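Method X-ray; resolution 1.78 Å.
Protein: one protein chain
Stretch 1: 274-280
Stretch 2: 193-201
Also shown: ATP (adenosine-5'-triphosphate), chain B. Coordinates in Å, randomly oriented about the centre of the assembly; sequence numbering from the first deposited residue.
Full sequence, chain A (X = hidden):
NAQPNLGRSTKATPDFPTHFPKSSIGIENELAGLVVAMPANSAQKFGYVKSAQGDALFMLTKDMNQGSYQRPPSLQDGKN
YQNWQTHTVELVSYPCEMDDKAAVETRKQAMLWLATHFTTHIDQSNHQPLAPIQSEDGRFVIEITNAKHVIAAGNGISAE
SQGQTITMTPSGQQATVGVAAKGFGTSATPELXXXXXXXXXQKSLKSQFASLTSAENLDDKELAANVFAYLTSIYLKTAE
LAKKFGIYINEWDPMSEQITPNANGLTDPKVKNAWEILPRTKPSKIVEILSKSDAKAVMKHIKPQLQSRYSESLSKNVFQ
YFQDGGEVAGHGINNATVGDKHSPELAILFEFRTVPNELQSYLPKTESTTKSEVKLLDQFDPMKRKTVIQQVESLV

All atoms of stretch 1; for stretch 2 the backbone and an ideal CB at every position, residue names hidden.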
# COMPACT_ATOMS: atom_id res chain seq x y z
N ALA A 274 -4.88 -3.13 12.26
CA ALA A 274 -4.23 -3.65 13.46
C ALA A 274 -2.70 -3.69 13.35
O ALA A 274 -2.03 -3.58 14.37
CB ALA A 274 -4.78 -5.02 13.82
N TRP A 275 -2.14 -3.81 12.12
CA TRP A 275 -0.69 -3.77 11.93
C TRP A 275 -0.16 -2.35 12.20
O TRP A 275 0.97 -2.21 12.66
CB TRP A 275 -0.31 -4.17 10.49
CG TRP A 275 -0.35 -5.64 10.23
CD1 TRP A 275 -1.41 -6.36 9.75
CD2 TRP A 275 0.73 -6.57 10.39
NE1 TRP A 275 -1.05 -7.67 9.58
CE2 TRP A 275 0.24 -7.84 10.01
CE3 TRP A 275 2.05 -6.47 10.87
CZ2 TRP A 275 1.02 -9.00 10.09
CZ3 TRP A 275 2.83 -7.61 10.92
CH2 TRP A 275 2.32 -8.86 10.53
N GLU A 276 -0.97 -1.31 11.85
CA GLU A 276 -0.67 0.15 11.93
C GLU A 276 0.31 0.54 10.83
O GLU A 276 0.00 1.37 9.98
CB GLU A 276 -0.17 0.58 13.32
CG GLU A 276 -1.20 0.38 14.42
CD GLU A 276 -0.77 0.82 15.80
OE1 GLU A 276 -1.30 0.27 16.79
OE2 GLU A 276 0.11 1.71 15.91
N ILE A 277 1.50 -0.08 10.84
CA ILE A 277 2.52 0.03 9.82
C ILE A 277 2.48 -1.37 9.19
O ILE A 277 2.96 -2.35 9.77
CB ILE A 277 3.91 0.42 10.39
CG1 ILE A 277 3.84 1.82 11.05
CG2 ILE A 277 4.97 0.39 9.28
CD1 ILE A 277 5.06 2.26 11.89
N LEU A 278 1.83 -1.45 8.03
CA LEU A 278 1.58 -2.71 7.35
C LEU A 278 2.69 -3.14 6.39
O LEU A 278 2.91 -2.47 5.38
CB LEU A 278 0.23 -2.61 6.60
CG LEU A 278 -0.21 -3.81 5.75
CD1 LEU A 278 -0.58 -5.00 6.63
CD2 LEU A 278 -1.39 -3.43 4.84
N PRO A 279 3.36 -4.30 6.63
CA PRO A 279 4.35 -4.79 5.65
C PRO A 279 3.67 -5.02 4.29
O PRO A 279 2.56 -5.58 4.24
CB PRO A 279 4.82 -6.11 6.27
CG PRO A 279 4.57 -5.93 7.76
CD PRO A 279 3.24 -5.22 7.78
N ARG A 280 4.28 -4.51 3.21
CA ARG A 280 3.72 -4.62 1.87
C ARG A 280 4.54 -5.52 0.96
O ARG A 280 4.19 -5.67 -0.21
CB ARG A 280 3.56 -3.22 1.22
CG ARG A 280 2.48 -2.35 1.86
CD ARG A 280 1.05 -2.72 1.49
NE ARG A 280 0.80 -2.65 0.05
CZ ARG A 280 0.66 -3.71 -0.74
NH1 ARG A 280 0.76 -4.94 -0.24
NH2 ARG A 280 0.42 -3.56 -2.03
N UNK A 193 14.04 4.41 11.74
CA UNK A 193 13.64 4.52 13.14
C UNK A 193 12.12 4.62 13.28
O UNK A 193 11.55 4.00 14.18
CB UNK A 193 14.31 5.74 13.79
N UNK A 194 11.47 5.34 12.33
CA UNK A 194 10.01 5.45 12.30
C UNK A 194 9.40 4.05 12.06
O UNK A 194 8.46 3.66 12.76
CB UNK A 194 9.56 6.43 11.22
N UNK A 195 9.96 3.28 11.10
CA UNK A 195 9.47 1.93 10.78
C UNK A 195 9.70 0.96 11.93
O UNK A 195 8.84 0.13 12.21
CB UNK A 195 10.15 1.40 9.52
N UNK A 196 10.86 1.07 12.59
CA UNK A 196 11.21 0.21 13.72
C UNK A 196 10.34 0.48 14.95
O UNK A 196 10.26 -0.37 15.85
CB UNK A 196 12.68 0.40 14.08
N UNK A 197 9.66 1.64 14.98
CA UNK A 197 8.74 1.99 16.06
C UNK A 197 7.39 1.26 15.93
O UNK A 197 6.57 1.37 16.84
CB UNK A 197 8.51 3.50 16.08
N UNK A 198 7.17 0.51 14.82
CA UNK A 198 5.93 -0.25 14.62
C UNK A 198 5.72 -1.15 15.86
O UNK A 198 6.69 -1.73 16.34
CB UNK A 198 5.99 -1.08 13.34
N UNK A 199 4.50 -1.17 16.45
CA UNK A 199 4.30 -1.94 17.69
C UNK A 199 4.63 -3.43 17.58
O UNK A 199 5.10 -4.03 18.54
CB UNK A 199 2.85 -1.79 18.14
N UNK A 200 4.41 -4.00 16.38
CA UNK A 200 4.69 -5.42 16.12
C UNK A 200 6.17 -5.75 16.05
O UNK A 200 6.53 -6.91 16.20
CB UNK A 200 4.03 -5.85 14.81
N UNK A 201 7.03 -4.75 15.75
CA UNK A 201 8.46 -5.01 15.64
C UNK A 201 9.11 -5.14 17.01
O UNK A 201 9.06 -4.20 17.82
CB UNK A 201 9.14 -3.90 14.84
PG ATP B . -3.33 -3.17 -1.39
O1G ATP B . -2.98 -2.60 -0.05
O2G ATP B . -2.70 -4.52 -1.58
O3G ATP B . -4.82 -3.32 -1.57
PB ATP B . -2.70 -2.07 -3.97
O1B ATP B . -2.35 -3.39 -4.54
O2B ATP B . -4.04 -1.66 -4.52
O3B ATP B . -2.76 -2.16 -2.49
PA ATP B . -0.10 -1.04 -4.46
O1A ATP B . 0.35 -2.39 -4.06
O2A ATP B . 0.33 -0.82 -5.91
O3A ATP B . -1.59 -0.98 -4.38
O5' ATP B . 0.55 0.04 -3.48
C5' ATP B . 0.43 1.42 -3.88
C4' ATP B . 1.20 2.35 -2.98
O4' ATP B . 2.60 1.94 -2.92
C3' ATP B . 1.22 3.79 -3.48
O3' ATP B . 1.22 4.74 -2.41
C2' ATP B . 2.52 3.84 -4.27
O2' ATP B . 3.00 5.15 -4.53
C1' ATP B . 3.41 3.04 -3.33
N9 ATP B . 4.67 2.54 -3.88
C8 ATP B . 4.83 1.72 -4.96
N7 ATP B . 6.09 1.43 -5.22
C5 ATP B . 6.80 2.12 -4.24
C6 ATP B . 8.17 2.22 -3.94
N6 ATP B . 9.13 1.60 -4.64
N1 ATP B . 8.53 2.97 -2.88
C2 ATP B . 7.58 3.58 -2.16
N3 ATP B . 6.26 3.56 -2.34
C4 ATP B . 5.92 2.81 -3.41

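Position 193 is helical, its ideal CB beyond 5.5 Å of anything in stretch 1. Any helix-tolerant residue would serve; it is Arg193, which makes no contact here.

At 194 the CA-to-CB bond points sideways. The ideal CB has nothing of stretch 1 within 5.5 Å, so several apolar helix formers (leucine, methionine, alanine) would suit; the close contact is from the backbone, with Ile277 CD1 3.8 Å from O of 194. Leu194 fits, its nearest side-chain atom, Leu194 CG, staying 5.4 Å from Ile277 CD1.

Position 195 also points sideways, but its ideal CB sits 5.3 Å from Ile277 CG2, a gap that a medium-sized apolar chain could close; leucine, isoleucine or methionine would all suit. The residue is Leu195, whose CD2 reaches Ile277 CG2 at 3.9 Å.

The CA-to-CB bond at 196 points away, so stretch 1 sets no limit and many polar or helix-forming residues would do; Glu196 has its carboxylate oxygens hydrogen-bonded elsewhere in the structure.

At 197 the CA-to-CB bond again points sideways, and Leu194 O lies one turn back. A small residue with a donor is attractive, such as serine or threonine. Ser197, chi1 p, donates from OG to Leu194 O at 2.6 Å.

Position 198 faces stretch 1 closely: its ideal CB is 3.8 Å from Ile277 CD1, already contact distance. That favours a small apolar residue. Ala198 completes the contact with its CB alone, 3.8 Å from Ile277 CD1.

Position 199 is the second residue of a type I turn, with phi near -58, a value proline likes. Its CB points toward stretch 1, 4.8 Å from Glu276 OE1, so a lysine or arginine might also answer the carboxylate. Proline was taken: Pro199 CG lies 3.5 Å from Glu276 OE2, a contact without a hydrogen bond.

At 200 the CB points toward stretch 1, 4.4 Å from Trp275 CZ3, while the carbonyl of Ile277 and the ring of Pro279 lie farther along. A large flat side chain carrying a donor would use them all; tyrosine or histidine could be considered, but an indole combines breadth with an NH. Trp200, chi1 p, gives NE1 to Ile277 O at 2.8 Å, the carbonyl lying near the ring plane. Trp275 turns its edge to the face of Trp200, planes at 76°, with Trp275 CE3 3.6 Å from Trp200 CD1, and Pro279 CG packs 3.8 Å from Trp200 CZ2.

Position 201 closes the turn, out of reach; many residues would do, and Tyr201 contributes its backbone N to Ala198 O at 3.1 Å.

Stretch 2 193-201: RLLESAPWY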
# COMPACT_ATOMS: atom_id res chain seq x y z
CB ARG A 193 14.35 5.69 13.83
CG ARG A 193 15.85 5.46 13.91
CD ARG A 193 16.55 6.43 14.84
NE ARG A 193 16.59 7.79 14.30
CZ ARG A 193 17.53 8.27 13.49
NH1 ARG A 193 18.52 7.49 13.09
NH2 ARG A 193 17.47 9.52 13.06
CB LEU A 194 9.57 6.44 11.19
CG LEU A 194 8.07 6.66 11.03
CD1 LEU A 194 7.47 7.32 12.27
CD2 LEU A 194 7.78 7.49 9.78
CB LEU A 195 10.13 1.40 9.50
CG LEU A 195 9.74 2.11 8.20
CD1 LEU A 195 10.64 1.67 7.09
CD2 LEU A 195 8.27 1.88 7.84
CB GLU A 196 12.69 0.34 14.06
CG GLU A 196 13.61 -0.32 13.04
CD GLU A 196 15.03 0.18 13.12
OE1 GLU A 196 15.43 0.72 14.18
OE2 GLU A 196 15.76 0.02 12.11
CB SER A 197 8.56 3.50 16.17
OG SER A 197 7.68 3.99 15.18
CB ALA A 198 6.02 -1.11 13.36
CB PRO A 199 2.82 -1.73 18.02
CG PRO A 199 2.42 -0.52 17.26
CD PRO A 199 3.26 -0.48 16.03
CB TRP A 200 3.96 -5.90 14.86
CG TRP A 200 4.26 -5.10 13.62
CD1 TRP A 200 3.49 -4.10 13.09
CD2 TRP A 200 5.39 -5.25 12.75
NE1 TRP A 200 4.08 -3.61 11.95
CE2 TRP A 200 5.25 -4.29 11.72
CE3 TRP A 200 6.51 -6.10 12.75
CZ2 TRP A 200 6.20 -4.16 10.70
CZ3 TRP A 200 7.45 -5.96 11.74
CH2 TRP A 200 7.29 -5.00 10.73
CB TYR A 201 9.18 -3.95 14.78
CG TYR A 201 10.66 -4.23 14.64
CD1 TYR A 201 11.12 -5.35 13.95
CD2 TYR A 201 11.61 -3.38 15.20
CE1 TYR A 201 12.49 -5.61 13.82
CE2 TYR A 201 12.98 -3.61 15.05
CZ TYR A 201 13.41 -4.73 14.36
OH TYR A 201 14.75 -4.98 14.25
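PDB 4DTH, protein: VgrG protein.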